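PDB 3KH1: predicted metal-dependent phosphohydrolase from Magnetospirillum magnetotacticum MS-1, which probably hydrolyses phosphate esters with the help of a bound metal ion, perhaps as a 5'-deoxynucleotidase of the HD-domain family. Local coordinates for residues 23-28 and 39-44; 138-143 and 170-174; 162-167 and 196-200. All blocks are in the same frame, centred on the assembly; numbering follows the deposited sequence.

Contact 1. Residues 23-28 and 39-44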
ATOM      1  N   LEU A  23      -1.835  11.001   0.260  1.00 10.59           N
ATOM      2  CA  LEU A  23      -2.489  10.153  -0.759  1.00  9.88           C
ATOM      3  C   LEU A  23      -3.734   9.488  -0.189  1.00 10.12           C
ATOM      4  O   LEU A  23      -4.671   9.128  -0.905  1.00 10.12           O
ATOM      5  CB  LEU A  23      -1.501   9.130  -1.316  1.00  9.72           C
ATOM      6  CG  LEU A  23      -2.018   8.318  -2.507  1.00 10.45           C
ATOM      7  CD1 LEU A  23      -2.287   9.273  -3.683  1.00 12.38           C
ATOM      8  CD2 LEU A  23      -1.040   7.247  -2.846  1.00 11.61           C
ATOM      9  N   LYS A  24      -3.731   9.296   1.122  1.00  9.47           N
ATOM     10  CA  LYS A  24      -4.825   8.638   1.838  1.00  9.21           C
ATOM     11  C   LYS A  24      -6.133   9.418   1.754  1.00  9.80           C
ATOM     12  O   LYS A  24      -7.184   8.802   1.948  1.00 12.05           O
ATOM     13  CB  LYS A  24      -4.416   8.428   3.308  1.00  8.90           C
ATOM     14  CG  LYS A  24      -3.209   7.459   3.452  1.00  8.96           C
ATOM     15  CD  LYS A  24      -2.589   7.491   4.837  1.00 10.19           C
ATOM     16  CE  LYS A  24      -1.279   6.721   4.882  1.00 10.04           C
ATOM     17  NZ  LYS A  24      -0.590   6.847   6.225  1.00 10.84           N
ATOM     18  N   THR A  25      -6.064  10.691   1.415  1.00 11.46           N
ATOM     19  CA  THR A  25      -7.205  11.574   1.363  1.00 13.69           C
ATOM     20  C   THR A  25      -7.795  11.711  -0.043  1.00 12.72           C
ATOM     21  O   THR A  25      -8.785  12.399  -0.217  1.00 14.14           O
ATOM     22  CB  THR A  25      -6.818  13.050   1.882  1.00 14.59           C
ATOM     23  OG1 THR A  25      -5.966  13.677   0.934  1.00 20.86           O
ATOM     24  CG2 THR A  25      -6.127  13.023   3.151  1.00 19.69           C
ATOM     25  N   ILE A  26      -7.187  11.074  -1.043  1.00 10.76           N
ATOM     26  CA  ILE A  26      -7.637  11.184  -2.452  1.00 11.20           C
ATOM     27  C   ILE A  26      -8.577  10.031  -2.733  1.00 10.77           C
ATOM     28  O   ILE A  26      -8.200   8.839  -2.650  1.00 10.86           O
ATOM     29  CB  ILE A  26      -6.475  11.182  -3.430  1.00 10.55           C
ATOM     30  CG1 ILE A  26      -5.440  12.261  -3.101  1.00 12.60           C
ATOM     31  CG2 ILE A  26      -6.993  11.333  -4.892  1.00 12.31           C
ATOM     32  CD1 ILE A  26      -5.982  13.691  -3.128  1.00 14.85           C
ATOM     33  N   LEU A  27      -9.816  10.348  -3.042  1.00 10.11           N
ATOM     34  CA  LEU A  27     -10.882   9.332  -3.215  1.00  9.86           C
ATOM     35  C   LEU A  27     -11.192   8.993  -4.670  1.00  9.90           C
ATOM     36  O   LEU A  27     -11.234   9.854  -5.550  1.00 13.03           O
ATOM     37  CB  LEU A  27     -12.168   9.793  -2.535  1.00 11.25           C
ATOM     38  CG  LEU A  27     -11.961  10.072  -1.028  1.00 13.03           C
ATOM     39  CD1 LEU A  27     -13.180  10.538  -0.323  1.00 15.94           C
ATOM     40  CD2 LEU A  27     -11.322   8.837  -0.309  1.00 15.80           C
ATOM     41  N   ARG A  28     -11.397   7.720  -4.899  1.00 10.08           N
ATOM     42  CA  ARG A  28     -11.772   7.159  -6.182  1.00 10.34           C
ATOM     43  C   ARG A  28     -13.289   6.973  -6.243  1.00 10.03           C
ATOM     44  O   ARG A  28     -13.994   7.131  -5.241  1.00 11.49           O
ATOM     45  CB  ARG A  28     -11.099   5.793  -6.330  1.00  9.12           C
ATOM     46  CG  ARG A  28      -9.600   5.891  -6.405  1.00 10.96           C
ATOM     47  CD  ARG A  28      -8.867   4.591  -6.232  1.00 10.73           C
ATOM     48  NE  ARG A  28      -9.399   3.552  -7.070  1.00 14.74           N
ATOM     49  CZ  ARG A  28      -9.169   3.301  -8.331  1.00 15.75           C
ATOM     50  NH1 ARG A  28      -8.206   3.929  -8.959  1.00 16.23           N
ATOM     51  NH2 ARG A  28      -9.841   2.288  -8.929  1.00 20.30           N
ATOM     52  N   GLU A  39     -13.222   3.872  -2.122  1.00  9.93           N
ATOM     53  CA  GLU A  39     -11.822   3.571  -1.922  1.00  9.78           C
ATOM     54  C   GLU A  39     -10.930   4.786  -2.057  1.00  9.15           C
ATOM     55  O   GLU A  39     -11.200   5.649  -2.917  1.00  9.80           O
ATOM     56  CB  GLU A  39     -11.424   2.522  -3.006  1.00 11.80           C
ATOM     57  CG  GLU A  39     -10.165   1.851  -2.784  1.00 12.74           C
ATOM     58  CD  GLU A  39      -9.810   0.899  -3.915  1.00 10.20           C
ATOM     59  OE1 GLU A  39      -9.912   1.250  -5.126  1.00 10.07           O
ATOM     60  OE2 GLU A  39      -9.301  -0.137  -3.556  1.00 12.11           O
ATOM     61  N   ASN A  40      -9.892   4.902  -1.223  1.00  8.43           N
ATOM     62  CA  ASN A  40      -8.904   5.925  -1.393  1.00  8.58           C
ATOM     63  C   ASN A  40      -7.690   5.437  -2.193  1.00  8.91           C
ATOM     64  O   ASN A  40      -7.470   4.235  -2.374  1.00  8.92           O
ATOM     65  CB  ASN A  40      -8.545   6.629  -0.062  1.00  9.85           C
ATOM     66  CG  ASN A  40      -7.634   5.819   0.825  1.00  9.08           C
ATOM     67  OD1 ASN A  40      -6.503   5.445   0.431  1.00  9.11           O
ATOM     68  ND2 ASN A  40      -8.059   5.595   2.077  1.00 10.75           N
ATOM     69  N   ASP A  41      -6.868   6.366  -2.683  1.00  8.54           N
ATOM     70  CA  ASP A  41      -5.758   5.999  -3.542  1.00  8.50           C
ATOM     71  C   ASP A  41      -4.711   5.162  -2.814  1.00  8.54           C
ATOM     72  O   ASP A  41      -4.069   4.324  -3.441  1.00  8.90           O
ATOM     73  CB  ASP A  41      -5.061   7.241  -4.122  1.00  9.59           C
ATOM     74  CG  ASP A  41      -5.701   7.770  -5.361  1.00 10.17           C
ATOM     75  OD1 ASP A  41      -6.737   7.255  -5.823  1.00 10.25           O
ATOM     76  OD2 ASP A  41      -5.097   8.740  -5.894  1.00 11.30           O
ATOM     77  N   ALA A  42      -4.446   5.447  -1.539  1.00  8.11           N
ATOM     78  CA  ALA A  42      -3.407   4.698  -0.803  1.00  9.36           C
ATOM     79  C   ALA A  42      -3.851   3.257  -0.631  1.00  8.13           C
ATOM     80  O   ALA A  42      -3.082   2.334  -0.883  1.00  9.48           O
ATOM     81  CB  ALA A  42      -3.113   5.359   0.559  1.00  9.56           C
ATOM     82  N   GLU A  43      -5.088   3.034  -0.194  1.00  9.32           N
ATOM     83  CA  GLU A  43      -5.534   1.646   0.023  1.00  9.07           C
ATOM     84  C   GLU A  43      -5.713   0.926  -1.320  1.00  9.23           C
ATOM     85  O   GLU A  43      -5.478  -0.266  -1.388  1.00  8.44           O
ATOM     86  CB  GLU A  43      -6.724   1.571   0.877  1.00 13.34           C
ATOM     87  CG  GLU A  43      -7.866   2.137   0.275  1.00 11.09           C
ATOM     88  CD  GLU A  43      -9.073   2.464   1.308  1.00 12.99           C
ATOM     89  OE1 GLU A  43      -9.024   2.271   2.545  1.00 15.90           O
ATOM     90  OE2 GLU A  43     -10.020   2.949   0.794  1.00 10.54           O
ATOM     91  N   HIS A  44      -6.002   1.658  -2.405  1.00  8.76           N
ATOM     92  CA  HIS A  44      -6.038   1.071  -3.755  1.00  8.83           C
ATOM     93  C   HIS A  44      -4.659   0.576  -4.148  1.00  9.02           C
ATOM     94  O   HIS A  44      -4.532  -0.574  -4.606  1.00  8.64           O
ATOM     95  CB  HIS A  44      -6.550   2.103  -4.775  1.00  8.86           C
ATOM     96  CG  HIS A  44      -6.593   1.594  -6.177  1.00  8.79           C
ATOM     97  ND1 HIS A  44      -7.616   0.778  -6.630  1.00 10.33           N
ATOM     98  CD2 HIS A  44      -5.710   1.699  -7.204  1.00 10.45           C
ATOM     99  CE1 HIS A  44      -7.393   0.485  -7.903  1.00 11.00           C
ATOM    100  NE2 HIS A  44      -6.227   0.984  -8.256  1.00 10.98           N
TER
HETATM  101  O   HOH W   1      -6.668   6.251  -8.393  1.00 16.73           O
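Residues 27-28 and 39-40 run antiparallel as a short two-stranded pairing. Leu27 and Asn40 are its non-hydrogen-bonded pair, CA to CA 4.3 Å, flanked by the backbone hydrogen bonds Arg28 N to Glu39 O (2.9 Å) and Asp41 N to Ile26 O (2.8 Å). Helix 41-54 then begins, and Asn40 and Glu43 close a capping box: Glu43 N donates to Asn40 OD1 (2.9 Å) and Asn40 N to Glu43 OE2 (2.8 Å). On the 3-10 turn, Leu23 CD1 packs against Asp41 CB at 3.5 Å, and Lys24 CG meets Ala42 CB at 3.6 Å. The Lys24 ammonium forms salt bridges with Asp21 and with Glu39 of the second subunit. Arg28 has the most surface buried here. Its guanidinium lies flat on the His44 ring, planes at 14° and centres 3.4 Å apart; a calcium ion lies about 5 Å from its side chain. Glu39 OE1 accepts from both Arg28 NE (3.1 Å, a salt bridge) and His44 ND1 (2.8 Å), orienting the two stacked groups. His44 NE2 is hydrogen-bonded to Asp141 OD1; by family resemblance both probably belong, with Asp76, to the HD metal-binding set, and here they meet directly.

Contact 2. Residues 138-143 and 170-174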
ATOM      1  N   ASP A 138      -0.365  -2.198 -15.114  1.00 10.86           N
ATOM      2  CA  ASP A 138      -1.596  -1.609 -15.617  1.00 10.79           C
ATOM      3  C   ASP A 138      -2.730  -2.651 -15.662  1.00 10.79           C
ATOM      4  O   ASP A 138      -3.880  -2.345 -15.341  1.00 10.35           O
ATOM      5  CB  ASP A 138      -1.375  -1.021 -17.012  1.00 11.96           C
ATOM      6  CG  ASP A 138      -2.559  -0.211 -17.508  1.00 12.32           C
ATOM      7  OD1 ASP A 138      -2.865   0.832 -16.886  1.00 14.09           O
ATOM      8  OD2 ASP A 138      -3.136  -0.607 -18.552  1.00 13.40           O
ATOM      9  N   ALA A 139      -2.402  -3.891 -16.029  1.00 10.91           N
ATOM     10  CA  ALA A 139      -3.416  -4.948 -16.079  1.00 10.76           C
ATOM     11  C   ALA A 139      -4.015  -5.189 -14.693  1.00 11.22           C
ATOM     12  O   ALA A 139      -5.240  -5.315 -14.544  1.00 11.12           O
ATOM     13  CB  ALA A 139      -2.743  -6.208 -16.628  1.00 11.73           C
ATOM     14  N   LEU A 140      -3.174  -5.200 -13.668  1.00 11.41           N
ATOM     15  CA  LEU A 140      -3.658  -5.427 -12.322  1.00 11.63           C
ATOM     16  C   LEU A 140      -4.504  -4.276 -11.855  1.00 10.80           C
ATOM     17  O   LEU A 140      -5.560  -4.422 -11.228  1.00 11.20           O
ATOM     18  CB  LEU A 140      -2.516  -5.611 -11.363  1.00 11.86           C
ATOM     19  CG  LEU A 140      -1.651  -6.825 -11.615  1.00 11.96           C
ATOM     20  CD1 LEU A 140      -0.343  -6.699 -10.817  1.00 15.60           C
ATOM     21  CD2 LEU A 140      -2.416  -8.077 -11.228  1.00 16.14           C
ATOM     22  N   ASP A 141      -4.074  -3.072 -12.168  1.00 10.19           N
ATOM     23  CA  ASP A 141      -4.792  -1.866 -11.805  1.00 10.98           C
ATOM     24  C   ASP A 141      -6.162  -1.776 -12.468  1.00 11.51           C
ATOM     25  O   ASP A 141      -7.115  -1.244 -11.886  1.00 11.93           O
ATOM     26  CB  ASP A 141      -4.001  -0.627 -12.153  1.00 12.53           C
ATOM     27  CG  ASP A 141      -4.612   0.593 -11.576  1.00 13.60           C
ATOM     28  OD1 ASP A 141      -4.654   0.676 -10.330  1.00 16.26           O
ATOM     29  OD2 ASP A 141      -4.988   1.451 -12.363  1.00 16.35           O
ATOM     30  N   ARG A 142      -6.267  -2.302 -13.689  1.00 10.51           N
ATOM     31  CA  ARG A 142      -7.534  -2.296 -14.407  1.00 11.50           C
ATOM     32  C   ARG A 142      -8.433  -3.447 -13.979  1.00 10.57           C
ATOM     33  O   ARG A 142      -9.668  -3.372 -14.068  1.00 11.81           O
ATOM     34  CB  ARG A 142      -7.274  -2.374 -15.911  1.00 12.48           C
ATOM     35  CG  ARG A 142      -6.619  -1.129 -16.492  1.00 14.18           C
ATOM     36  CD  ARG A 142      -7.603  -0.161 -17.016  1.00 15.20           C
ATOM     37  NE  ARG A 142      -8.686   0.254 -16.126  1.00 16.33           N
ATOM     38  CZ  ARG A 142      -8.638   1.234 -15.206  1.00 17.63           C
ATOM     39  NH1 ARG A 142      -7.548   2.000 -15.044  1.00 20.17           N
ATOM     40  NH2 ARG A 142      -9.729   1.517 -14.485  1.00 20.98           N
ATOM     41  N   LEU A 143      -7.848  -4.554 -13.506  1.00 11.04           N
ATOM     42  CA  LEU A 143      -8.655  -5.707 -13.061  1.00 10.14           C
ATOM     43  C   LEU A 143      -9.376  -5.423 -11.771  1.00  9.62           C
ATOM     44  O   LEU A 143     -10.540  -5.797 -11.583  1.00 10.20           O
ATOM     45  CB  LEU A 143      -7.715  -6.879 -12.858  1.00 10.48           C
ATOM     46  CG  LEU A 143      -8.314  -8.179 -12.301  1.00 10.40           C
ATOM     47  CD1 LEU A 143      -9.448  -8.726 -13.202  1.00 13.81           C
ATOM     48  CD2 LEU A 143      -7.244  -9.265 -12.095  1.00 12.94           C
ATOM     49  N   LEU A 170     -11.487  -1.102 -22.125  1.00 18.24           N
ATOM     50  CA  LEU A 170     -10.457  -1.256 -21.107  1.00 17.81           C
ATOM     51  C   LEU A 170      -9.889  -2.687 -21.027  1.00 16.56           C
ATOM     52  O   LEU A 170      -8.760  -2.892 -20.627  1.00 16.59           O
ATOM     53  CB  LEU A 170     -11.010  -0.873 -19.734  1.00 18.25           C
ATOM     54  CG  LEU A 170     -11.487   0.564 -19.625  1.00 18.63           C
ATOM     55  CD1 LEU A 170     -12.051   0.725 -18.200  1.00 18.86           C
ATOM     56  CD2 LEU A 170     -10.400   1.568 -19.963  1.00 22.64           C
ATOM     57  N   LEU A 171     -10.696  -3.688 -21.393  1.00 16.40           N
ATOM     58  CA  LEU A 171     -10.284  -5.076 -21.196  1.00 15.52           C
ATOM     59  C   LEU A 171      -8.961  -5.438 -21.931  1.00 15.80           C
ATOM     60  O   LEU A 171      -8.163  -6.225 -21.399  1.00 16.02           O
ATOM     61  CB  LEU A 171     -11.397  -6.058 -21.585  1.00 15.70           C
ATOM     62  CG  LEU A 171     -12.560  -6.114 -20.573  1.00 16.58           C
ATOM     63  CD1 LEU A 171     -13.738  -6.850 -21.117  1.00 18.18           C
ATOM     64  CD2 LEU A 171     -12.146  -6.782 -19.258  1.00 20.53           C
ATOM     65  N   PRO A 172      -8.689  -4.845 -23.119  1.00 16.20           N
ATOM     66  CA  PRO A 172      -7.410  -5.194 -23.750  1.00 16.80           C
ATOM     67  C   PRO A 172      -6.178  -4.787 -22.933  1.00 15.72           C
ATOM     68  O   PRO A 172      -5.099  -5.376 -23.105  1.00 16.75           O
ATOM     69  CB  PRO A 172      -7.463  -4.435 -25.072  1.00 18.49           C
ATOM     70  CG  PRO A 172      -8.958  -4.324 -25.343  1.00 18.55           C
ATOM     71  CD  PRO A 172      -9.554  -4.065 -24.015  1.00 17.94           C
ATOM     72  N   ARG A 173      -6.327  -3.829 -22.040  1.00 15.00           N
ATOM     73  CA  ARG A 173      -5.214  -3.465 -21.167  1.00 14.49           C
ATOM     74  C   ARG A 173      -4.888  -4.573 -20.174  1.00 13.55           C
ATOM     75  O   ARG A 173      -3.740  -4.727 -19.764  1.00 14.31           O
ATOM     76  CB  ARG A 173      -5.471  -2.134 -20.473  1.00 14.62           C
ATOM     77  CG  ARG A 173      -5.360  -0.954 -21.410  1.00 14.99           C
ATOM     78  CD  ARG A 173      -5.968   0.332 -20.905  1.00 15.31           C
ATOM     79  NE  ARG A 173      -5.292   0.842 -19.744  1.00 14.23           N
ATOM     80  CZ  ARG A 173      -5.513   2.042 -19.224  1.00 15.56           C
ATOM     81  NH1 ARG A 173      -6.416   2.860 -19.773  1.00 17.52           N
ATOM     82  NH2 ARG A 173      -4.858   2.424 -18.133  1.00 15.71           N
ATOM     83  N   ILE A 174      -5.892  -5.317 -19.731  1.00 12.45           N
ATOM     84  CA  ILE A 174      -5.664  -6.478 -18.884  1.00 12.56           C
ATOM     85  C   ILE A 174      -5.001  -7.584 -19.712  1.00 13.39           C
ATOM     86  O   ILE A 174      -3.983  -8.174 -19.308  1.00 13.82           O
ATOM     87  CB  ILE A 174      -6.955  -6.926 -18.186  1.00 12.54           C
ATOM     88  CG1 ILE A 174      -7.581  -5.738 -17.403  1.00 12.12           C
ATOM     89  CG2 ILE A 174      -6.664  -8.106 -17.269  1.00 14.04           C
ATOM     90  CD1 ILE A 174      -8.944  -6.062 -16.790  1.00 12.94           C
TER
HETATM   91  O   HOH W   2      -1.923  -2.459 -20.205  1.00 18.16           O
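Two helices of the mainly helical HD-domain fold, 132-151 and 164-177, cross here at -132°, their local axes 8.4 Å apart. Three side chains account for most of the buried surface: Arg142, Ile174 and Arg173. Ile174 fills the apolar side of the crossing. Ile174 CG1 rests on Arg142 CB at 3.7 Å, Ile174 CD1 reaches Leu143 CA at 3.8 Å, and the methyl of Ala139 lets the backbones approach so closely that Ala139 CA and Ile174 CA are only 3.9 Å apart. Ala185 of helix 179-195 also packs on Ile174, so the residue joins three helices. The polar half belongs to the arginines. Arg173 meets Asp138 in a two-pronged, in-plane salt bridge, NH2 to Asp138 OD1 at 2.8 Å and NE to Asp138 OD2 at 2.9 Å, both nearly straight. Arg142 lays its aliphatic part over the Arg173 guanidinium, Arg142 CD to Arg173 NE 3.7 Å. Like charges therefore sit close, Arg142 NH1 and Arg173 NH2 being 4.1 Å apart; Asp138 pairs with Arg173, and Asp141 OD2 lies 3.7 Å from Arg142 NH1, a long, charge-only contact. One water completes the join, donating to Asp138 OD2 at 2.8 Å and to Arg173 O at 2.9 Å.

Contact 3. Residues 162-167 and 196-200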
ATOM      1  N   VAL A 162     -22.036   3.351 -16.942  1.00 15.19           N
ATOM      2  CA  VAL A 162     -21.005   2.588 -17.668  1.00 15.37           C
ATOM      3  C   VAL A 162     -21.705   1.437 -18.381  1.00 16.87           C
ATOM      4  O   VAL A 162     -22.611   0.822 -17.845  1.00 20.91           O
ATOM      5  CB  VAL A 162     -19.885   2.064 -16.760  1.00 14.71           C
ATOM      6  CG1 VAL A 162     -18.754   1.376 -17.580  1.00 15.86           C
ATOM      7  CG2 VAL A 162     -19.301   3.201 -15.913  1.00 15.44           C
ATOM      8  N   THR A 163     -21.328   1.191 -19.619  1.00 16.90           N
ATOM      9  CA  THR A 163     -21.934   0.149 -20.443  1.00 17.14           C
ATOM     10  C   THR A 163     -20.879  -0.922 -20.759  1.00 16.87           C
ATOM     11  O   THR A 163     -19.688  -0.703 -20.576  1.00 16.93           O
ATOM     12  CB  THR A 163     -22.371   0.730 -21.788  1.00 18.30           C
ATOM     13  OG1 THR A 163     -21.239   1.318 -22.432  1.00 19.02           O
ATOM     14  CG2 THR A 163     -23.500   1.783 -21.638  1.00 20.06           C
ATOM     15  N   ARG A 164     -21.314  -2.080 -21.268  1.00 17.69           N
ATOM     16  CA  ARG A 164     -20.373  -3.105 -21.722  0.50 17.73           C
ATOM     17  C   ARG A 164     -19.372  -2.516 -22.706  1.00 17.21           C
ATOM     18  O   ARG A 164     -18.194  -2.825 -22.653  1.00 17.50           O
ATOM     19  CB  ARG A 164     -21.068  -4.266 -22.434  0.50 18.37           C
ATOM     20  CG  ARG A 164     -20.092  -5.327 -23.030  0.50 17.99           C
ATOM     21  CD  ARG A 164     -19.293  -5.975 -21.912  0.50 18.76           C
ATOM     22  NE  ARG A 164     -18.156  -6.805 -22.312  0.50 19.52           N
ATOM     23  CZ  ARG A 164     -18.135  -8.118 -22.191  0.50 18.11           C
ATOM     24  NH1 ARG A 164     -19.194  -8.758 -21.727  0.50 19.74           N
ATOM     25  NH2 ARG A 164     -17.051  -8.778 -22.492  0.50 19.90           N
ATOM     26  N   ALA A 165     -19.853  -1.703 -23.648  1.00 17.49           N
ATOM     27  CA  ALA A 165     -18.970  -1.117 -24.648  1.00 17.79           C
ATOM     28  C   ALA A 165     -17.828  -0.312 -24.037  1.00 17.68           C
ATOM     29  O   ALA A 165     -16.679  -0.422 -24.475  1.00 18.89           O
ATOM     30  CB  ALA A 165     -19.757  -0.247 -25.667  1.00 19.85           C
ATOM     31  N   LYS A 166     -18.111   0.450 -22.980  1.00 16.84           N
ATOM     32  CA  LYS A 166     -17.068   1.229 -22.292  1.00 16.51           C
ATOM     33  C   LYS A 166     -16.062   0.327 -21.574  1.00 15.31           C
ATOM     34  O   LYS A 166     -14.848   0.559 -21.618  1.00 17.14           O
ATOM     35  CB  LYS A 166     -17.677   2.253 -21.323  1.00 16.28           C
ATOM     36  CG  LYS A 166     -18.463   3.369 -21.995  1.00 20.06           C
ATOM     37  CD  LYS A 166     -18.967   4.373 -20.961  1.00 25.20           C
ATOM     38  CE  LYS A 166     -20.020   5.312 -21.526  1.00 29.87           C
ATOM     39  NZ  LYS A 166     -20.286   6.487 -20.605  1.00 33.71           N
ATOM     40  N   VAL A 167     -16.559  -0.730 -20.937  1.00 14.83           N
ATOM     41  CA  VAL A 167     -15.670  -1.679 -20.269  1.00 14.12           C
ATOM     42  C   VAL A 167     -14.822  -2.441 -21.278  1.00 15.27           C
ATOM     43  O   VAL A 167     -13.642  -2.694 -21.056  1.00 15.20           O
ATOM     44  CB  VAL A 167     -16.451  -2.630 -19.359  1.00 14.50           C
ATOM     45  CG1 VAL A 167     -15.527  -3.713 -18.787  1.00 15.52           C
ATOM     46  CG2 VAL A 167     -17.185  -1.835 -18.259  1.00 15.01           C
ATOM     47  N   GLY A 196     -27.240  -8.035 -14.606  1.00 15.35           N
ATOM     48  CA  GLY A 196     -27.760  -6.658 -14.666  1.00 15.92           C
ATOM     49  C   GLY A 196     -26.909  -5.643 -13.898  1.00 15.50           C
ATOM     50  O   GLY A 196     -27.373  -4.542 -13.618  1.00 17.09           O
ATOM     51  N   TYR A 197     -25.663  -5.995 -13.589  1.00 14.88           N
ATOM     52  CA  TYR A 197     -24.782  -5.057 -12.903  1.00 14.09           C
ATOM     53  C   TYR A 197     -24.220  -3.967 -13.837  1.00 15.21           C
ATOM     54  O   TYR A 197     -23.749  -2.905 -13.400  1.00 15.10           O
ATOM     55  CB  TYR A 197     -23.555  -5.809 -12.354  1.00 12.98           C
ATOM     56  CG  TYR A 197     -23.808  -6.889 -11.324  1.00 13.56           C
ATOM     57  CD1 TYR A 197     -25.042  -7.045 -10.708  1.00 15.19           C
ATOM     58  CD2 TYR A 197     -22.768  -7.722 -10.910  1.00 14.00           C
ATOM     59  CE1 TYR A 197     -25.217  -8.028  -9.732  1.00 15.42           C
ATOM     60  CE2 TYR A 197     -22.955  -8.678  -9.939  1.00 13.84           C
ATOM     61  CZ  TYR A 197     -24.176  -8.828  -9.354  1.00 14.71           C
ATOM     62  OH  TYR A 197     -24.355  -9.818  -8.388  1.00 17.09           O
ATOM     63  N   LEU A 198     -24.209  -4.287 -15.122  1.00 17.79           N
ATOM     64  CA  LEU A 198     -23.503  -3.579 -16.148  1.00 19.08           C
ATOM     65  C   LEU A 198     -24.440  -3.604 -17.336  1.00 20.64           C
ATOM     66  O   LEU A 198     -24.894  -4.691 -17.733  1.00 21.43           O
ATOM     67  CB  LEU A 198     -22.137  -4.282 -16.506  1.00 18.97           C
ATOM     68  CG  LEU A 198     -21.388  -3.581 -17.614  1.00 18.35           C
ATOM     69  CD1 LEU A 198     -20.975  -2.212 -17.223  1.00 19.00           C
ATOM     70  CD2 LEU A 198     -20.154  -4.361 -18.000  1.00 21.20           C
ATOM     71  N   ALA A 199     -24.797  -2.413 -17.828  1.00 22.21           N
ATOM     72  CA  ALA A 199     -25.680  -2.223 -18.982  1.00 22.92           C
ATOM     73  C   ALA A 199     -25.034  -2.918 -20.192  1.00 24.84           C
ATOM     74  O   ALA A 199     -23.826  -2.815 -20.397  1.00 24.67           O
ATOM     75  CB  ALA A 199     -25.860  -0.711 -19.274  1.00 22.26           C
ATOM     76  N   PRO A 200     -25.841  -3.628 -21.005  1.00 26.50           N
ATOM     77  CA  PRO A 200     -25.265  -4.394 -22.110  1.00 28.17           C
ATOM     78  C   PRO A 200     -24.749  -3.521 -23.249  1.00 30.00           C
ATOM     79  O   PRO A 200     -25.032  -2.303 -23.322  1.00 31.18           O
ATOM     80  CB  PRO A 200     -26.455  -5.241 -22.589  1.00 28.49           C
ATOM     81  CG  PRO A 200     -27.648  -4.404 -22.270  1.00 28.25           C
ATOM     82  CD  PRO A 200     -27.308  -3.809 -20.918  1.00 26.97           C
ATOM     83  OXT PRO A 200     -24.065  -4.100 -24.120  1.00 32.55           O
TER
HETATM   84  O   HOH W   3     -24.332  -0.078 -16.250  1.00 28.84           O
HETATM   85  O   HOH W   4     -22.581  -1.546 -24.688  1.00 26.34           O
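Gly196 ends helix 179-195 in a Schellman motif, its positive phi letting the chain turn out of the last turn. Tyr197 lies out of reach of 162-167; its ring is edge-to-face with Phe150. Leu198 is the apolar link: its CD1 lies 3.5 Å from Val162 O and 4.2 Å from Val162 CG1, and Leu198 CD2 touches Val167 CG2 and Arg164 CA, both at 3.9 Å. Ala199 supplies the backbone join, a single bridge to Thr163, which N-caps helix 164-177 through OG1, accepting from Lys166 N at 3.3 Å. Ala199 O accepts from Arg164 N at 2.8 Å, while a water spans Ala199 N (2.9 Å) and Val162 O (2.5 Å). At Pro200 the chain stops: OXT lies 3.4 Å from Arg164 CB, and a second water donates to Pro200 O and accepts from Ala165 N, each at 2.9 Å. Helices 164-177 and 179-195 follow each other directly, and this tail folds back from the end of the second to the start of the first, Leu198 packing on Val189 and Val193 along the way.

In the fold
Contact 1 is the buried one and lies at the dimer interface; contact 2 is partly buried, on the opposite side of the chain's centre, and contact 3 is at the C-terminal edge, its centre about 21 Å from the centre of the chain. Contacts 2 and 3 both use helix 164-177, touching where Leu171 packs on Arg164. Contacts 1 and 2 meet through His44 NE2 and Asp141 OD1, 2.6 Å apart, which joins the helix after the short strands to helix 132-151. Chemistry follows place: charged side chains and a stacked histidine in contact 1, a salt bridge beside apolar helix packing in contact 2, and mainly backbone, water and one leucine in contact 3.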